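Aspartokinase 1, chloroplastic (Arabidopsis thaliana, PDB 2CDQ) catalyses the ATP-dependent phosphorylation of L-aspartate, the first step toward lysine, threonine, methionine and isoleucine, under allosteric control by lysine and S-adenosylmethionine. Local coordinates at residues A[357-361]-A[408-412]; A[349-353]-A[379-383]; A[369-373]-A[384-388]; A[419-425]-A[462-468]. All coordinates share one frame; numbering follows the deposited sequence.

How the interactions relate
All four contacts lie in the regulatory ACT region, and they differ mainly in chemistry. Interactions 1 and 2 are largely apolar, without hydrogen bonds between their segments, and flank one bound lysine; they touch each other through residues of helix 357-367. Interaction 1 is partly open at K360 and I411, whereas interaction 2 is buried. Interaction 3 shares strand 381-386 with interaction 2, but is polar as well as apolar and reaches S-adenosylmethionine and a second lysine. Interaction 4, with its regular backbone bonding, belongs to the other four-stranded sheet; its I422 touches T385 of interaction 3, a point where the two sheets meet.

Interaction 1 (A[357-361]-A[408-412]); sequences FLAKV and LEKIA. With LYS (lysine), chain G.
F357 reaches from the first turn of helix 357-367 to the loop residues I411 and A412. Its CB borders the pocket of a bound lysine, of which F357 is a part. With CG anti to the backbone N (chi1 -155°), the ring is carried away from the ligand toward the loop. CE2 passes 4.1 Å from the CD1 methyl of I411, and CE1 stands on the other flank near the carbonyl O of the same residue. At the tip, CZ comes within 3.5 Å of I411 O, which lies at the ring edge near its plane; the CB methyl of A412 adjoins the same edge. In the ACT fold, helices pack against one face of an antiparallel sheet, and this contact joins the start of one such helix to the loop that leads from helix 398-408 into strand 413-418. I411 CD1 enters between three side chains of the helix, touching V361 CG2 and, at the more open margin, K360 CG at 4.1 Å. Closer to the sheet, V361 CG1 meets L408 CD2 at 4.1 Å, their side chains crossing at about a right angle, with I346 of strand 341-347 beneath both.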
loop_
_atom_site.group_PDB
_atom_site.type_symbol
_atom_site.label_atom_id
_atom_site.label_comp_id
_atom_site.label_asym_id
_atom_site.label_seq_id
_atom_site.Cartn_x
_atom_site.Cartn_y
_atom_site.Cartn_z
ATOM N N PHE A 357 2.643 10.772 6.215
ATOM C CA PHE A 357 1.950 9.789 7.062
ATOM C C PHE A 357 2.426 8.374 6.746
ATOM O O PHE A 357 2.679 7.583 7.658
ATOM C CB PHE A 357 0.424 9.880 6.944
ATOM C CG PHE A 357 -0.298 9.377 8.155
ATOM C CD1 PHE A 357 -0.780 10.270 9.112
ATOM C CD2 PHE A 357 -0.483 8.012 8.360
ATOM C CE1 PHE A 357 -1.445 9.814 10.250
ATOM C CE2 PHE A 357 -1.141 7.544 9.495
ATOM C CZ PHE A 357 -1.627 8.448 10.443
ATOM N N LEU A 358 2.559 8.058 5.457
ATOM C CA LEU A 358 3.127 6.775 5.054
ATOM C C LEU A 358 4.563 6.608 5.552
ATOM O O LEU A 358 4.938 5.522 6.009
ATOM C CB LEU A 358 3.062 6.573 3.538
ATOM C CG LEU A 358 1.903 5.789 2.899
ATOM C CD1 LEU A 358 1.093 4.976 3.916
ATOM C CD2 LEU A 358 0.989 6.706 2.117
ATOM N N ALA A 359 5.351 7.685 5.473
ATOM C CA ALA A 359 6.757 7.686 5.916
ATOM C C ALA A 359 6.900 7.333 7.398
ATOM O O ALA A 359 7.779 6.557 7.781
ATOM C CB ALA A 359 7.418 9.031 5.616
ATOM N N LYS A 360 6.017 7.895 8.218
ATOM C CA LYS A 360 6.022 7.643 9.652
ATOM C C LYS A 360 5.562 6.221 9.986
ATOM O O LYS A 360 6.198 5.537 10.794
ATOM C CB LYS A 360 5.151 8.673 10.378
ATOM C CG LYS A 360 5.310 8.664 11.895
ATOM C CD LYS A 360 6.617 9.323 12.334
ATOM C CE LYS A 360 6.871 9.114 13.819
ATOM N NZ LYS A 360 7.224 7.696 14.107
ATOM N N VAL A 361 4.462 5.788 9.362
ATOM C CA VAL A 361 3.885 4.459 9.599
ATOM C C VAL A 361 4.928 3.359 9.417
ATOM O O VAL A 361 5.120 2.528 10.303
ATOM C CB VAL A 361 2.661 4.187 8.687
ATOM C CG1 VAL A 361 2.264 2.720 8.736
ATOM C CG2 VAL A 361 1.491 5.054 9.104
ATOM N N LEU A 408 1.853 2.843 16.792
ATOM C CA LEU A 408 0.927 3.307 15.763
ATOM C C LEU A 408 -0.253 4.073 16.370
ATOM O O LEU A 408 -0.792 5.000 15.746
ATOM C CB LEU A 408 0.419 2.129 14.919
ATOM C CG LEU A 408 1.385 1.421 13.960
ATOM C CD1 LEU A 408 0.771 0.125 13.471
ATOM C CD2 LEU A 408 1.777 2.300 12.781
ATOM N N GLU A 409 -0.632 3.697 17.592
ATOM C CA GLU A 409 -1.791 4.278 18.271
ATOM C C GLU A 409 -1.566 5.740 18.676
ATOM O O GLU A 409 -2.504 6.433 19.073
ATOM C CB GLU A 409 -2.169 3.420 19.477
ATOM C CG GLU A 409 -3.657 3.144 19.609
ATOM C CD GLU A 409 -3.953 1.731 20.098
ATOM O OE1 GLU A 409 -4.854 1.082 19.519
ATOM O OE2 GLU A 409 -3.286 1.263 21.051
ATOM N N LYS A 410 -0.319 6.196 18.560
ATOM C CA LYS A 410 0.050 7.589 18.822
ATOM C C LYS A 410 -0.357 8.501 17.670
ATOM O O LYS A 410 -0.589 9.692 17.876
ATOM C CB LYS A 410 1.557 7.724 19.056
ATOM C CG LYS A 410 2.094 6.972 20.261
ATOM C CD LYS A 410 3.584 7.232 20.435
ATOM C CE LYS A 410 4.155 6.482 21.637
ATOM N NZ LYS A 410 5.564 6.881 21.921
ATOM N N ILE A 411 -0.436 7.947 16.458
ATOM C CA ILE A 411 -0.785 8.745 15.274
ATOM C C ILE A 411 -2.106 8.357 14.606
ATOM O O ILE A 411 -2.602 9.103 13.756
ATOM C CB ILE A 411 0.346 8.759 14.207
ATOM C CG1 ILE A 411 0.743 7.334 13.813
ATOM C CG2 ILE A 411 1.543 9.574 14.696
ATOM C CD1 ILE A 411 1.544 7.256 12.523
ATOM N N ALA A 412 -2.669 7.207 14.987
ATOM C CA ALA A 412 -3.901 6.701 14.359
ATOM C C ALA A 412 -4.761 5.794 15.252
ATOM O O ALA A 412 -4.380 5.472 16.384
ATOM C CB ALA A 412 -3.569 5.985 13.056
HETATM N N LYS G . 0.716 10.856 4.342
HETATM C CA LYS G . 0.373 10.039 3.162
HETATM C C LYS G . 1.361 10.452 2.095
HETATM O O LYS G . 2.464 10.935 2.389
HETATM C CB LYS G . -1.065 10.328 2.710
HETATM C CG LYS G . -1.797 9.131 2.069
HETATM C CD LYS G . -2.376 8.160 3.082
HETATM C CE LYS G . -3.066 6.960 2.404
HETATM N NZ LYS G . -4.300 7.302 1.612
HETATM O OXT LYS G . 1.075 10.319 0.914
#

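Interaction 2 (A[349-353]-A[379-383]); sequences TRMLG and EVSIS. With LYS (lysine), chain G.
The backbones come closest at T349 and V380, CA to CA 5.1 Å, with the 349-353 loop turning through helical angles at 349-351 while the opposite segment runs from a turn into strand 381-383. V380 lays its CG1 methyl against T349 CA at 3.9 Å. M351 reaches along the strand. Its CG sits between the backbone N and the carbonyl carbon (chi1 67°), the chain then extends, and a bend at the last torsion turns the methyl group toward the strand. SD passes 3.6 Å from S381 N, and CE ends 3.7 Å from I382 CG2, the two side chains crossing at about a right angle. The other flank of this thioether faces the ligand, with SD 3.4 Å from CD of the bound lysine, so M351 lies between the effector's aliphatic chain and the strand, as part of the lysine pocket. L352 packs against the turn at E379, just ahead of strand 381-386: its CB is 3.5 Å from E379 O, and CD1 reaches E379 CB. Within the fold, the 349-353 loop links strand 341-347 to helix 357-367; F357 of that helix touches M351, L358 and V361 rest on I382, and I346 of strand 341-347 adjoins I382 as well.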
loop_
_atom_site.group_PDB
_atom_site.type_symbol
_atom_site.label_atom_id
_atom_site.label_comp_id
_atom_site.label_asym_id
_atom_site.label_seq_id
_atom_site.Cartn_x
_atom_site.Cartn_y
_atom_site.Cartn_z
ATOM N N THR A 349 -8.133 10.476 9.905
ATOM C CA THR A 349 -8.720 11.489 9.015
ATOM C C THR A 349 -7.660 12.474 8.496
ATOM O O THR A 349 -7.867 13.149 7.484
ATOM C CB THR A 349 -9.867 12.282 9.711
ATOM O OG1 THR A 349 -9.346 13.030 10.819
ATOM C CG2 THR A 349 -10.978 11.345 10.197
ATOM N N ARG A 350 -6.526 12.530 9.196
ATOM C CA ARG A 350 -5.455 13.491 8.923
ATOM C C ARG A 350 -4.574 13.148 7.726
ATOM O O ARG A 350 -3.921 14.033 7.170
ATOM C CB ARG A 350 -4.554 13.649 10.152
ATOM C CG ARG A 350 -5.182 14.360 11.334
ATOM C CD ARG A 350 -4.096 14.762 12.314
ATOM N NE ARG A 350 -4.598 14.869 13.682
ATOM C CZ ARG A 350 -5.150 15.963 14.200
ATOM N NH1 ARG A 350 -5.289 17.061 13.464
ATOM N NH2 ARG A 350 -5.568 15.956 15.460
ATOM N N MET A 351 -4.537 11.875 7.337
ATOM C CA MET A 351 -3.653 11.440 6.252
ATOM C C MET A 351 -4.098 11.902 4.857
ATOM O O MET A 351 -3.276 11.994 3.948
ATOM C CB MET A 351 -3.423 9.922 6.290
ATOM C CG MET A 351 -4.645 9.067 5.982
ATOM S SD MET A 351 -4.243 7.319 5.824
ATOM C CE MET A 351 -3.920 6.867 7.528
ATOM N N LEU A 352 -5.388 12.192 4.695
ATOM C CA LEU A 352 -5.914 12.654 3.412
ATOM C C LEU A 352 -5.411 14.067 3.117
ATOM O O LEU A 352 -5.922 15.052 3.658
ATOM C CB LEU A 352 -7.450 12.597 3.392
ATOM C CG LEU A 352 -8.182 12.557 2.039
ATOM C CD1 LEU A 352 -9.675 12.392 2.249
ATOM C CD2 LEU A 352 -7.914 13.782 1.172
ATOM N N GLY A 353 -4.402 14.154 2.258
ATOM C CA GLY A 353 -3.781 15.430 1.915
ATOM C C GLY A 353 -2.564 15.809 2.748
ATOM O O GLY A 353 -2.100 16.951 2.676
ATOM N N GLU A 379 -9.239 6.288 1.581
ATOM C CA GLU A 379 -9.051 7.745 1.699
ATOM C C GLU A 379 -8.514 8.174 3.062
ATOM O O GLU A 379 -7.793 9.164 3.157
ATOM C CB GLU A 379 -10.341 8.519 1.383
ATOM C CG GLU A 379 -11.027 8.154 0.062
ATOM C CD GLU A 379 -10.244 8.565 -1.178
ATOM O OE1 GLU A 379 -9.308 9.390 -1.077
ATOM O OE2 GLU A 379 -10.578 8.053 -2.269
ATOM N N VAL A 380 -8.866 7.429 4.109
ATOM C CA VAL A 380 -8.445 7.759 5.481
ATOM C C VAL A 380 -7.860 6.576 6.253
ATOM O O VAL A 380 -7.862 6.566 7.489
ATOM C CB VAL A 380 -9.602 8.370 6.321
ATOM C CG1 VAL A 380 -9.999 9.721 5.777
ATOM C CG2 VAL A 380 -10.799 7.420 6.384
ATOM N N SER A 381 -7.370 5.575 5.533
ATOM C CA SER A 381 -6.787 4.413 6.185
ATOM C C SER A 381 -5.737 3.741 5.330
ATOM O O SER A 381 -5.774 3.809 4.095
ATOM C CB SER A 381 -7.865 3.394 6.580
ATOM O OG SER A 381 -8.335 2.660 5.459
ATOM N N ILE A 382 -4.793 3.106 6.007
ATOM C CA ILE A 382 -3.875 2.190 5.355
ATOM C C ILE A 382 -3.891 0.842 6.087
ATOM O O ILE A 382 -3.817 0.783 7.314
ATOM C CB ILE A 382 -2.452 2.824 5.058
ATOM C CG1 ILE A 382 -1.321 1.802 5.178
ATOM C CG2 ILE A 382 -2.173 4.054 5.933
ATOM C CD1 ILE A 382 -0.542 1.916 6.471
ATOM N N SER A 383 -4.062 -0.228 5.318
ATOM C CA SER A 383 -4.126 -1.580 5.852
ATOM C C SER A 383 -2.955 -2.370 5.310
ATOM O O SER A 383 -2.502 -2.139 4.188
ATOM C CB SER A 383 -5.435 -2.247 5.452
ATOM O OG SER A 383 -6.528 -1.377 5.681
HETATM N N LYS G . 0.716 10.856 4.342
HETATM C CA LYS G . 0.373 10.039 3.162
HETATM C C LYS G . 1.361 10.452 2.095
HETATM O O LYS G . 2.464 10.935 2.389
HETATM C CB LYS G . -1.065 10.328 2.710
HETATM C CG LYS G . -1.797 9.131 2.069
HETATM C CD LYS G . -2.376 8.160 3.082
HETATM C CE LYS G . -3.066 6.960 2.404
HETATM N NZ LYS G . -4.300 7.302 1.612
HETATM O OXT LYS G . 1.075 10.319 0.914
#

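Interaction 3 (A[369-373]-A[384-388]); sequences GISVD and LTLDP. With SAM (S-adenosylmethionine), chain F; LYS (lysine), chain C.
Strands 372-378 and 381-386 form a beta hairpin at the edge of an ACT-domain sheet, and its open end carries residues of two effector sites. V372 and L386 make an antiparallel non-hydrogen-bonded pair with their CA atoms 4.3 Å apart. Backbone bonds lie on either side of this pair: D373 N donates to T385 O at 2.6 Å, nearly straight at 167°, and D387 N donates to S371 O. That second carbonyl also accepts a bond from N6 of S-adenosylmethionine, while S371 N donates to the adenine N1 at 2.8 Å. One residue thus reads both the amino group and the ring nitrogen of the base. With chi1 at 174°, the OG of S371 swings beside the carbonyl carbon and reaches D387 OD2 at 2.5 Å from above the carboxylate plane; W392 NE1 is another partner of OD2. Apolar groups fill in around the backbone. V372 CG1 rests on L384 CB at 3.6 Å, with F365 of helix 357-367 beside both residues, and I370 CG2 meets L386 CD2. D373 and T385 lie side by side, CB against CG2. D373 O accepts NZ of a bound lysine, and V372 N points to its carboxylate, at a modelled distance too short to be trusted; Q354, G356 and S378 of the second subunit complete the site. The peptide group between S371 and V372 therefore turns its O to the adenine and its N toward the lysine, consistent with coupling between the effectors across the dimer. D373 OD2 and D387 OD1 are 4.4 Å apart, a proximity that K338, salt-bridged to D373 OD1, would probably offset.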
loop_
_atom_site.group_PDB
_atom_site.type_symbol
_atom_site.label_atom_id
_atom_site.label_comp_id
_atom_site.label_asym_id
_atom_site.label_seq_id
_atom_site.Cartn_x
_atom_site.Cartn_y
_atom_site.Cartn_z
ATOM N N GLY A 369 11.886 -3.546 13.701
ATOM C CA GLY A 369 12.467 -4.698 13.001
ATOM C C GLY A 369 11.498 -5.652 12.318
ATOM O O GLY A 369 11.816 -6.834 12.141
ATOM N N ILE A 370 10.329 -5.142 11.924
ATOM C CA ILE A 370 9.279 -5.962 11.308
ATOM C C ILE A 370 9.141 -5.706 9.802
ATOM O O ILE A 370 9.085 -4.552 9.354
ATOM C CB ILE A 370 7.901 -5.752 11.997
ATOM C CG1 ILE A 370 7.964 -6.151 13.473
ATOM C CG2 ILE A 370 6.817 -6.557 11.294
ATOM C CD1 ILE A 370 6.640 -6.014 14.205
ATOM N N SER A 371 9.084 -6.792 9.033
ATOM C CA SER A 371 8.824 -6.710 7.604
ATOM C C SER A 371 7.342 -6.926 7.280
ATOM O O SER A 371 6.745 -7.938 7.663
ATOM C CB SER A 371 9.699 -7.696 6.834
ATOM O OG SER A 371 9.352 -7.709 5.461
ATOM N N VAL A 372 6.776 -5.944 6.577
ATOM C CA VAL A 372 5.384 -5.919 6.118
ATOM C C VAL A 372 5.297 -6.578 4.740
ATOM O O VAL A 372 6.230 -6.484 3.952
ATOM C CB VAL A 372 4.895 -4.449 5.997
ATOM C CG1 VAL A 372 3.416 -4.380 5.613
ATOM C CG2 VAL A 372 5.147 -3.683 7.289
ATOM N N ASP A 373 4.180 -7.242 4.447
ATOM C CA ASP A 373 4.001 -7.935 3.167
ATOM C C ASP A 373 3.067 -7.167 2.220
ATOM O O ASP A 373 3.527 -6.375 1.392
ATOM C CB ASP A 373 3.499 -9.365 3.410
ATOM C CG ASP A 373 3.374 -10.187 2.132
ATOM O OD1 ASP A 373 2.662 -11.208 2.169
ATOM O OD2 ASP A 373 3.985 -9.837 1.098
ATOM N N LEU A 384 -2.456 -3.293 6.119
ATOM C CA LEU A 384 -1.258 -4.030 5.771
ATOM C C LEU A 384 -1.240 -5.385 6.432
ATOM O O LEU A 384 -1.972 -5.636 7.388
ATOM C CB LEU A 384 0.006 -3.242 6.138
ATOM C CG LEU A 384 0.256 -2.790 7.580
ATOM C CD1 LEU A 384 0.941 -3.869 8.396
ATOM C CD2 LEU A 384 1.100 -1.538 7.557
ATOM N N THR A 385 -0.372 -6.245 5.922
ATOM C CA THR A 385 -0.287 -7.609 6.385
ATOM C C THR A 385 1.190 -7.889 6.646
ATOM O O THR A 385 2.048 -7.414 5.909
ATOM C CB THR A 385 -0.938 -8.552 5.335
ATOM O OG1 THR A 385 -1.807 -9.486 5.983
ATOM C CG2 THR A 385 0.083 -9.279 4.506
ATOM N N LEU A 386 1.498 -8.607 7.721
ATOM C CA LEU A 386 2.899 -8.851 8.090
ATOM C C LEU A 386 3.431 -10.097 7.409
ATOM O O LEU A 386 2.689 -11.059 7.233
ATOM C CB LEU A 386 3.051 -8.984 9.605
ATOM C CG LEU A 386 2.503 -7.821 10.427
ATOM C CD1 LEU A 386 2.490 -8.171 11.905
ATOM C CD2 LEU A 386 3.311 -6.569 10.165
ATOM N N ASP A 387 4.708 -10.081 7.029
ATOM C CA ASP A 387 5.346 -11.248 6.407
ATOM C C ASP A 387 4.856 -12.537 7.063
ATOM O O ASP A 387 4.761 -12.602 8.293
ATOM C CB ASP A 387 6.868 -11.171 6.548
ATOM C CG ASP A 387 7.541 -10.406 5.418
ATOM O OD1 ASP A 387 6.872 -10.039 4.428
ATOM O OD2 ASP A 387 8.766 -10.184 5.523
ATOM N N PRO A 388 4.527 -13.563 6.256
ATOM C CA PRO A 388 4.138 -14.846 6.845
ATOM C C PRO A 388 5.279 -15.378 7.699
ATOM O O PRO A 388 6.444 -15.179 7.350
ATOM C CB PRO A 388 3.921 -15.747 5.623
ATOM C CG PRO A 388 3.652 -14.812 4.492
ATOM C CD PRO A 388 4.489 -13.598 4.782
HETATM N N SAM F . 12.422 -6.290 19.730
HETATM C CA SAM F . 13.046 -7.202 18.776
HETATM C C SAM F . 14.224 -6.566 18.033
HETATM O O SAM F . 15.244 -7.214 17.783
HETATM O OXT SAM F . 14.183 -5.392 17.660
HETATM C CB SAM F . 12.008 -7.723 17.786
HETATM C CG SAM F . 12.423 -8.978 17.010
HETATM S SD SAM F . 12.481 -8.666 15.228
HETATM C CE SAM F . 10.719 -8.605 14.818
HETATM C "C5'" SAM F . 13.088 -10.196 14.445
HETATM C "C4'" SAM F . 12.552 -11.545 14.936
HETATM O "O4'" SAM F . 11.158 -11.661 14.735
HETATM C "C3'" SAM F . 13.184 -12.704 14.178
HETATM O "O3'" SAM F . 13.562 -13.688 15.110
HETATM C "C2'" SAM F . 12.103 -13.258 13.268
HETATM O "O2'" SAM F . 12.112 -14.671 13.236
HETATM C "C1'" SAM F . 10.816 -12.761 13.902
HETATM N N9 SAM F . 9.788 -12.345 12.922
HETATM C C8 SAM F . 8.578 -12.959 12.724
HETATM N N7 SAM F . 7.891 -12.291 11.774
HETATM C C5 SAM F . 8.640 -11.249 11.362
HETATM C C6 SAM F . 8.418 -10.252 10.415
HETATM N N6 SAM F . 7.285 -10.214 9.718
HETATM N N1 SAM F . 9.390 -9.296 10.199
HETATM C C2 SAM F . 10.570 -9.333 10.918
HETATM N N3 SAM F . 10.782 -10.328 11.856
HETATM C C4 SAM F . 9.834 -11.268 12.077
HETATM N N LYS C . 10.628 -3.571 3.089
HETATM C CA LYS C . 9.212 -3.975 3.195
HETATM C C LYS C . 8.934 -3.970 4.678
HETATM O O LYS C . 9.645 -3.303 5.448
HETATM C CB LYS C . 9.022 -5.380 2.605
HETATM C CG LYS C . 7.669 -5.598 1.908
HETATM C CD LYS C . 7.544 -4.840 0.602
HETATM C CE LYS C . 6.129 -4.962 0.018
HETATM N NZ LYS C . 5.787 -6.298 -0.578
HETATM O OXT LYS C . 8.004 -4.628 5.135
#

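Interaction 4 (A[419-425]-A[462-468]); sequences GRAIISL and ISFIVNE
A421, I423 and L425 pair with V466, F464 and I462 as the hydrogen-bonded positions of two antiparallel strands, and their side chains share one face of the sheet. This is the tightly packed part. The I423-F464 pair is bonded in both directions, F464 N to I423 O at 2.8 Å and 175°. The F464 side chain (chi1 -48°) brings its ring to L425, whose CD2 lies 3.6 Å from F464 CE1, the side chains crossing at a slant. On the reverse face I422 and I465 point the same way, I422 CD1 against I465 CG1 at 3.6 Å. Beside them the buried hydroxyls S424 OG and S463 OG share a hydrogen bond of 3.0 Å. Toward 419 and 468 the contact becomes more open. The R420 and N467 side chains leave the strands divergently but then run side by side, N467 OD1 lying over one face of the guanidinium, 3.3 Å from R420 NH1 but too poorly angled for a bond; NH1 is bonded instead to Q451. Beyond them, E468 N donates to G419 O at 3.1 Å. These strands occupy the centre of their sheet, between 332-339 and 452-455, with helix 468-483 over A421, I423 and V466, and strand 341-347 against I422 and I465.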
loop_
_atom_site.group_PDB
_atom_site.type_symbol
_atom_site.label_atom_id
_atom_site.label_comp_id
_atom_site.label_asym_id
_atom_site.label_seq_id
_atom_site.Cartn_x
_atom_site.Cartn_y
_atom_site.Cartn_z
ATOM N N GLY A 419 -5.124 -14.582 12.469
ATOM C CA GLY A 419 -5.823 -15.681 11.817
ATOM C C GLY A 419 -6.479 -15.376 10.488
ATOM O O GLY A 419 -7.570 -15.877 10.213
ATOM N N ARG A 420 -5.820 -14.553 9.671
ATOM C CA ARG A 420 -6.219 -14.351 8.263
ATOM C C ARG A 420 -5.330 -15.179 7.333
ATOM O O ARG A 420 -4.413 -15.864 7.782
ATOM C CB ARG A 420 -6.164 -12.868 7.843
ATOM C CG ARG A 420 -6.746 -11.869 8.834
ATOM C CD ARG A 420 -8.253 -11.965 8.952
ATOM N NE ARG A 420 -8.631 -11.925 10.363
ATOM C CZ ARG A 420 -9.766 -11.426 10.843
ATOM N NH1 ARG A 420 -10.671 -10.896 10.035
ATOM N NH2 ARG A 420 -9.986 -11.450 12.148
ATOM N N ALA A 421 -5.604 -15.100 6.035
ATOM C CA ALA A 421 -4.820 -15.810 5.029
ATOM C C ALA A 421 -4.889 -15.056 3.714
ATOM O O ALA A 421 -5.879 -14.366 3.452
ATOM C CB ALA A 421 -5.339 -17.234 4.855
ATOM N N ILE A 422 -3.841 -15.190 2.898
ATOM C CA ILE A 422 -3.779 -14.552 1.582
ATOM C C ILE A 422 -3.951 -15.590 0.477
ATOM O O ILE A 422 -3.217 -16.575 0.432
ATOM C CB ILE A 422 -2.415 -13.855 1.322
ATOM C CG1 ILE A 422 -1.825 -13.213 2.594
ATOM C CG2 ILE A 422 -2.524 -12.893 0.132
ATOM C CD1 ILE A 422 -1.939 -11.725 2.690
ATOM N N ILE A 423 -4.918 -15.375 -0.410
ATOM C CA ILE A 423 -4.972 -16.107 -1.675
ATOM C C ILE A 423 -4.419 -15.183 -2.754
ATOM O O ILE A 423 -4.921 -14.078 -2.952
ATOM C CB ILE A 423 -6.415 -16.570 -2.040
ATOM C CG1 ILE A 423 -6.911 -17.611 -1.036
ATOM C CG2 ILE A 423 -6.484 -17.128 -3.475
ATOM C CD1 ILE A 423 -8.417 -17.754 -1.004
ATOM N N SER A 424 -3.366 -15.625 -3.425
ATOM C CA SER A 424 -2.804 -14.866 -4.534
ATOM C C SER A 424 -3.183 -15.512 -5.855
ATOM O O SER A 424 -2.960 -16.704 -6.055
ATOM C CB SER A 424 -1.282 -14.761 -4.414
ATOM O OG SER A 424 -0.900 -13.680 -3.581
ATOM N N LEU A 425 -3.771 -14.720 -6.745
ATOM C CA LEU A 425 -4.037 -15.153 -8.109
ATOM C C LEU A 425 -2.935 -14.673 -9.047
ATOM O O LEU A 425 -2.728 -13.469 -9.215
ATOM C CB LEU A 425 -5.396 -14.633 -8.575
ATOM C CG LEU A 425 -6.631 -15.540 -8.517
ATOM C CD1 LEU A 425 -6.558 -16.614 -7.429
ATOM C CD2 LEU A 425 -7.900 -14.693 -8.384
ATOM N N ILE A 462 -2.463 -10.728 -7.976
ATOM C CA ILE A 462 -3.485 -10.035 -7.184
ATOM C C ILE A 462 -3.814 -10.818 -5.915
ATOM O O ILE A 462 -4.059 -12.023 -5.967
ATOM C CB ILE A 462 -4.761 -9.717 -8.008
ATOM C CG1 ILE A 462 -5.786 -8.971 -7.149
ATOM C CG2 ILE A 462 -5.353 -10.979 -8.629
ATOM C CD1 ILE A 462 -7.142 -8.790 -7.811
ATOM N N SER A 463 -3.805 -10.129 -4.778
ATOM C CA SER A 463 -3.983 -10.786 -3.488
ATOM C C SER A 463 -5.327 -10.477 -2.828
ATOM O O SER A 463 -5.763 -9.326 -2.804
ATOM C CB SER A 463 -2.833 -10.419 -2.548
ATOM O OG SER A 463 -1.589 -10.844 -3.082
ATOM N N PHE A 464 -5.975 -11.519 -2.308
ATOM C CA PHE A 464 -7.146 -11.371 -1.442
ATOM C C PHE A 464 -6.787 -11.769 -0.029
ATOM O O PHE A 464 -6.167 -12.813 0.186
ATOM C CB PHE A 464 -8.294 -12.295 -1.856
ATOM C CG PHE A 464 -8.621 -12.275 -3.309
ATOM C CD1 PHE A 464 -8.894 -13.465 -3.969
ATOM C CD2 PHE A 464 -8.673 -11.080 -4.018
ATOM C CE1 PHE A 464 -9.210 -13.472 -5.315
ATOM C CE2 PHE A 464 -8.983 -11.072 -5.368
ATOM C CZ PHE A 464 -9.252 -12.269 -6.021
ATOM N N ILE A 465 -7.207 -10.964 0.938
ATOM C CA ILE A 465 -7.119 -11.379 2.337
ATOM C C ILE A 465 -8.441 -12.009 2.782
ATOM O O ILE A 465 -9.518 -11.418 2.659
ATOM C CB ILE A 465 -6.648 -10.243 3.272
ATOM C CG1 ILE A 465 -5.135 -10.071 3.157
ATOM C CG2 ILE A 465 -7.026 -10.529 4.720
ATOM C CD1 ILE A 465 -4.674 -9.432 1.862
ATOM N N VAL A 466 -8.326 -13.222 3.295
ATOM C CA VAL A 466 -9.459 -14.048 3.610
ATOM C C VAL A 466 -9.256 -14.554 5.058
ATOM O O VAL A 466 -8.216 -14.272 5.668
ATOM C CB VAL A 466 -9.539 -15.164 2.540
ATOM C CG1 VAL A 466 -8.780 -16.419 2.968
ATOM C CG2 VAL A 466 -10.973 -15.456 2.154
ATOM N N ASN A 467 -10.237 -15.252 5.629
ATOM C CA ASN A 467 -10.014 -15.892 6.932
ATOM C C ASN A 467 -9.313 -17.246 6.808
ATOM O O ASN A 467 -9.630 -18.038 5.916
ATOM C CB ASN A 467 -11.319 -16.050 7.716
ATOM C CG ASN A 467 -11.867 -14.727 8.200
ATOM O OD1 ASN A 467 -11.123 -13.872 8.695
ATOM N ND2 ASN A 467 -13.175 -14.543 8.055
ATOM N N GLU A 468 -8.368 -17.508 7.711
ATOM C CA GLU A 468 -7.598 -18.758 7.686
ATOM C C GLU A 468 -8.473 -20.011 7.554
ATOM O O GLU A 468 -8.148 -20.918 6.788
ATOM C CB GLU A 468 -6.665 -18.855 8.903
ATOM C CG GLU A 468 -6.015 -20.226 9.125
ATOM C CD GLU A 468 -4.943 -20.603 8.098
ATOM O OE1 GLU A 468 -4.471 -21.763 8.158
ATOM O OE2 GLU A 468 -4.562 -19.766 7.244
#